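Local coordinates for 2-dehydro-3-deoxy-D-arabinonate dehydratase (Sulfolobus solfataricus, PDB 2Q18), which catalyses the metal-dependent dehydration of 2-dehydro-3-deoxy-D-arabinonate to 2,5-dioxopentanoate in a pentose oxidation pathway, at residues P144-V149 / L157-M162; I161-S166 / V272-S277. All blocks are in the same frame, centred on the assembly; numbering follows the deposited sequence.

Contact 1. Residues P144-V149 / L157-M162; sequences PELAVV and LGYTIM
Glu145 and Met162 exchange two backbone hydrogen bonds in the antiparallel hairpin of strands 140-150 and 156-167. The bond from Met162 N to Glu145 O, 3.0 Å, is almost straight at 178°, whereas the return bond from Glu145 N to Met162 O is bent to 138°. Ala147 and Thr160 form the next such pair, Ala147 N to Thr160 O and Thr160 N to Ala147 O both near 2.9 Å. Farther on, Val149 faces two residues, a classic beta bulge: its N donates to Gly158 O, and its O accepts from Leu157 N at 2.7 Å. Leu157 folds back while Gly158 is almost fully extended, a conformation easiest without a CB.

On one face Ala147 CB already touches Met162 CB (3.8 Å) and Thr160 CG2, so a small residue suits this close packing. On the other, Val148 lies alongside Tyr159, its CG1 meeting the ring obliquely at CE1, 3.5 Å away; Leu146 CD2 reaches Tyr159 CD1. Leu146 CG stands anti to the backbone N (chi1 -177°), which carries both methyls toward the tyrosine.

The polar ends find partners beyond the hairpin: Glu145 OE2 is gripped by Thr253 OG1 and Gly255 N, and Thr160 OG1 bonds Val193 O. The intervening backbones bond neighbouring strands, Leu146 with Thr254, Val148 with Leu252, Tyr159 with Val195, Ile161 with Gly191. Such two-sided bonding probably helps hold the magnesium ligand Glu145 in place.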
# COMPACT_ATOMS: atom_id res chain seq x y z
N PRO A 144 17.06 -28.13 -20.53
CA PRO A 144 17.02 -28.55 -19.13
C PRO A 144 18.28 -28.15 -18.38
O PRO A 144 19.39 -28.54 -18.77
CB PRO A 144 16.93 -30.08 -19.24
CG PRO A 144 17.63 -30.40 -20.51
CD PRO A 144 17.31 -29.26 -21.44
N GLU A 145 18.11 -27.40 -17.29
CA GLU A 145 19.24 -26.79 -16.62
C GLU A 145 19.08 -26.74 -15.11
O GLU A 145 17.96 -26.64 -14.60
CB GLU A 145 19.48 -25.36 -17.14
CG GLU A 145 19.25 -25.19 -18.64
CD GLU A 145 19.84 -23.92 -19.22
OE1 GLU A 145 19.99 -23.86 -20.46
OE2 GLU A 145 20.16 -22.99 -18.45
N LEU A 146 20.20 -26.82 -14.41
CA LEU A 146 20.26 -26.44 -13.01
C LEU A 146 20.27 -24.91 -12.96
O LEU A 146 20.99 -24.27 -13.72
CB LEU A 146 21.52 -27.01 -12.34
CG LEU A 146 21.68 -26.76 -10.84
CD1 LEU A 146 20.64 -27.54 -10.04
CD2 LEU A 146 23.09 -27.12 -10.37
N ALA A 147 19.46 -24.34 -12.08
CA ALA A 147 19.42 -22.89 -11.90
C ALA A 147 19.63 -22.55 -10.43
O ALA A 147 19.30 -23.34 -9.55
CB ALA A 147 18.10 -22.33 -12.40
N VAL A 148 20.20 -21.37 -10.19
CA VAL A 148 20.42 -20.89 -8.82
C VAL A 148 19.61 -19.63 -8.53
O VAL A 148 19.45 -18.76 -9.39
CB VAL A 148 21.93 -20.61 -8.52
CG1 VAL A 148 22.70 -21.92 -8.39
CG2 VAL A 148 22.55 -19.71 -9.59
N VAL A 149 19.08 -19.55 -7.31
CA VAL A 149 18.44 -18.34 -6.81
C VAL A 149 19.51 -17.53 -6.07
O VAL A 149 20.25 -18.08 -5.24
CB VAL A 149 17.23 -18.64 -5.89
CG1 VAL A 149 16.54 -17.35 -5.46
CG2 VAL A 149 16.23 -19.57 -6.58
N LEU A 157 21.22 -18.68 -2.84
CA LEU A 157 20.20 -18.89 -1.82
C LEU A 157 19.52 -20.25 -1.97
O LEU A 157 18.85 -20.71 -1.04
CB LEU A 157 19.14 -17.79 -1.89
CG LEU A 157 19.60 -16.34 -1.68
CD1 LEU A 157 18.44 -15.39 -1.95
CD2 LEU A 157 20.16 -16.15 -0.28
N GLY A 158 19.68 -20.87 -3.13
CA GLY A 158 19.09 -22.17 -3.38
C GLY A 158 19.18 -22.61 -4.82
O GLY A 158 19.67 -21.85 -5.67
N TYR A 159 18.70 -23.82 -5.09
CA TYR A 159 18.74 -24.43 -6.42
C TYR A 159 17.35 -24.83 -6.88
O TYR A 159 16.49 -25.16 -6.06
CB TYR A 159 19.64 -25.68 -6.43
CG TYR A 159 21.08 -25.42 -6.08
CD1 TYR A 159 22.04 -25.23 -7.08
CD2 TYR A 159 21.50 -25.36 -4.74
CE1 TYR A 159 23.37 -24.99 -6.76
CE2 TYR A 159 22.83 -25.12 -4.42
CZ TYR A 159 23.76 -24.94 -5.43
OH TYR A 159 25.08 -24.70 -5.12
N THR A 160 17.15 -24.82 -8.19
CA THR A 160 15.88 -25.21 -8.79
C THR A 160 16.13 -25.77 -10.19
O THR A 160 17.25 -25.70 -10.72
CB THR A 160 14.87 -24.02 -8.79
OG1 THR A 160 13.54 -24.50 -9.00
CG2 THR A 160 15.22 -22.97 -9.85
N ILE A 161 15.09 -26.35 -10.79
CA ILE A 161 15.14 -26.80 -12.18
C ILE A 161 14.61 -25.66 -13.04
O ILE A 161 13.59 -25.08 -12.71
CB ILE A 161 14.24 -28.04 -12.40
CG1 ILE A 161 14.58 -29.15 -11.41
CG2 ILE A 161 14.33 -28.52 -13.86
CD1 ILE A 161 13.50 -30.22 -11.28
N MET A 162 15.29 -25.35 -14.14
CA MET A 162 14.75 -24.38 -15.09
C MET A 162 14.74 -24.94 -16.50
O MET A 162 15.67 -25.64 -16.91
CB MET A 162 15.50 -23.03 -15.05
CG MET A 162 14.94 -21.94 -16.01
SD MET A 162 15.47 -20.23 -15.65
CE MET A 162 14.36 -19.86 -14.29

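Contact 2. Residues I161-S166 / V272-S277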
# COMPACT_ATOMS: atom_id res chain seq x y z
N ILE A 161 15.09 -26.35 -10.79
CA ILE A 161 15.14 -26.80 -12.18
C ILE A 161 14.61 -25.66 -13.04
O ILE A 161 13.59 -25.08 -12.71
CB ILE A 161 14.24 -28.04 -12.40
CG1 ILE A 161 14.58 -29.15 -11.41
CG2 ILE A 161 14.33 -28.52 -13.86
CD1 ILE A 161 13.50 -30.22 -11.28
N MET A 162 15.29 -25.35 -14.14
CA MET A 162 14.75 -24.38 -15.09
C MET A 162 14.74 -24.94 -16.50
O MET A 162 15.67 -25.64 -16.91
CB MET A 162 15.50 -23.03 -15.05
CG MET A 162 14.94 -21.94 -16.01
SD MET A 162 15.47 -20.23 -15.65
CE MET A 162 14.36 -19.86 -14.29
N ASP A 163 13.68 -24.62 -17.24
CA ASP A 163 13.62 -24.90 -18.67
C ASP A 163 13.82 -23.58 -19.40
O ASP A 163 12.96 -22.70 -19.37
CB ASP A 163 12.26 -25.51 -19.02
CG ASP A 163 12.16 -25.96 -20.48
OD1 ASP A 163 13.08 -25.68 -21.28
OD2 ASP A 163 11.14 -26.60 -20.83
N ASP A 164 14.97 -23.45 -20.06
CA ASP A 164 15.24 -22.31 -20.92
C ASP A 164 14.69 -22.63 -22.31
O ASP A 164 15.40 -23.16 -23.17
CB ASP A 164 16.76 -22.01 -20.96
CG ASP A 164 17.14 -20.88 -21.92
OD1 ASP A 164 16.25 -20.27 -22.56
OD2 ASP A 164 18.35 -20.60 -22.06
N VAL A 165 13.42 -22.31 -22.52
CA VAL A 165 12.74 -22.63 -23.78
C VAL A 165 13.30 -21.74 -24.90
O VAL A 165 13.27 -20.51 -24.79
CB VAL A 165 11.20 -22.49 -23.67
CG1 VAL A 165 10.51 -23.05 -24.91
CG2 VAL A 165 10.67 -23.20 -22.41
N SER A 166 13.80 -22.37 -25.95
CA SER A 166 14.60 -21.67 -26.96
C SER A 166 14.15 -21.94 -28.39
O SER A 166 14.10 -23.10 -28.82
CB SER A 166 16.07 -22.07 -26.81
OG SER A 166 16.50 -21.95 -25.46
N VAL A 272 6.71 -31.64 -21.41
CA VAL A 272 8.14 -31.58 -21.12
C VAL A 272 8.35 -31.88 -19.64
O VAL A 272 7.78 -31.22 -18.77
CB VAL A 272 8.75 -30.20 -21.50
CG1 VAL A 272 10.23 -30.13 -21.12
CG2 VAL A 272 8.57 -29.93 -22.99
N GLU A 273 9.18 -32.89 -19.37
CA GLU A 273 9.47 -33.30 -18.01
C GLU A 273 10.96 -33.24 -17.79
O GLU A 273 11.73 -33.81 -18.58
CB GLU A 273 8.96 -34.72 -17.75
CG GLU A 273 7.50 -34.95 -18.14
CD GLU A 273 7.05 -36.40 -17.95
OE1 GLU A 273 7.88 -37.26 -17.59
OE2 GLU A 273 5.85 -36.68 -18.17
N ILE A 274 11.38 -32.54 -16.74
CA ILE A 274 12.79 -32.39 -16.42
C ILE A 274 13.03 -32.77 -14.97
O ILE A 274 12.43 -32.19 -14.06
CB ILE A 274 13.32 -30.95 -16.70
CG1 ILE A 274 13.08 -30.57 -18.16
CG2 ILE A 274 14.82 -30.86 -16.36
CD1 ILE A 274 13.08 -29.07 -18.43
N THR A 275 13.90 -33.76 -14.78
CA THR A 275 14.22 -34.26 -13.46
C THR A 275 15.65 -33.87 -13.10
O THR A 275 16.55 -33.99 -13.92
CB THR A 275 14.05 -35.80 -13.39
OG1 THR A 275 12.75 -36.15 -13.87
CG2 THR A 275 14.22 -36.32 -11.97
N ILE A 276 15.83 -33.38 -11.87
CA ILE A 276 17.16 -33.16 -11.32
C ILE A 276 17.24 -33.79 -9.94
O ILE A 276 16.32 -33.64 -9.13
CB ILE A 276 17.54 -31.65 -11.26
CG1 ILE A 276 17.55 -31.04 -12.67
CG2 ILE A 276 18.91 -31.46 -10.58
CD1 ILE A 276 18.07 -29.60 -12.75
N SER A 277 18.33 -34.51 -9.68
CA SER A 277 18.58 -35.14 -8.39
C SER A 277 18.41 -34.15 -7.24
O SER A 277 18.92 -33.02 -7.30
CB SER A 277 20.00 -35.72 -8.34
OG SER A 277 20.27 -36.54 -9.46
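The carboxylate of Asp163 is the flat group here, and Ile274 CD1 sits over one of its faces, 3.8 Å from CG. Val272 CG1 approaches from the same side but more obliquely, meeting OD2 at 3.7 Å. No hydrogen bond crosses the contact; the other oxygen, OD1, accepts one from Glu143 N, so the aspartate suits a place where its polar end ties down a neighbouring strand while its CB, 3.7 Å from Ile274 CD1, packs against a methyl.

Ile161 fills the space between Ile274 and Ile276, its side chain antiparallel to both, alongside rather than tip to tip. Its branches divide the work: CG2, anti to the backbone N, presses on Ile274 CG2 at a tight 3.5 Å, while CG1, anti to the carbonyl carbon (chi1 -54°), lies 3.7 Å from Ile276 CG1. CD1 continues to within 3.6 Å of Ile274 O. Beta-branched residues suit such a sheet-to-sheet interface, since they spread carbon to two partners at once. An alanine at Ile161 would probably open a gap beside Ile274 and Ile276 and allow their side chains to shift.

The two strands are not sheet neighbours but pack face to face, their axes 7.9 Å apart at 141°. Beside strand 271-276, in its sheet, Ile274 rests on Leu210 and Ile276 on Ile208, both of strand 207-214; Ile161 meets Leu282 of strand 280-288, and its own backbone pairs with Gly191 of strand 188-195.

In the fold
Strand 156-167 serves both contacts, sharing Ile161 and Met162, and their centres lie about 9 Å apart. Contact 1 pairs it within its own sheet; contact 2 lays that sheet on a second one. The isoleucines of 272-277 reach the hairpin directly: Ile276 CD1 lies 3.5 Å from Glu145 O, and Ile274 CG2 lies 3.7 Å from Pro144 CB. At the same end the metal site gathers, with magnesium ligands Glu145 from contact 1, Asp164, which follows Asp163 on the shared strand, and Glu143 just before the hairpin segment. Glu145 OE1 comes within 3.8 Å of Asp164 CB, while Asp164 also bridges to Lys182, a substrate-binding residue. The buried packing thus lies next to the metal site.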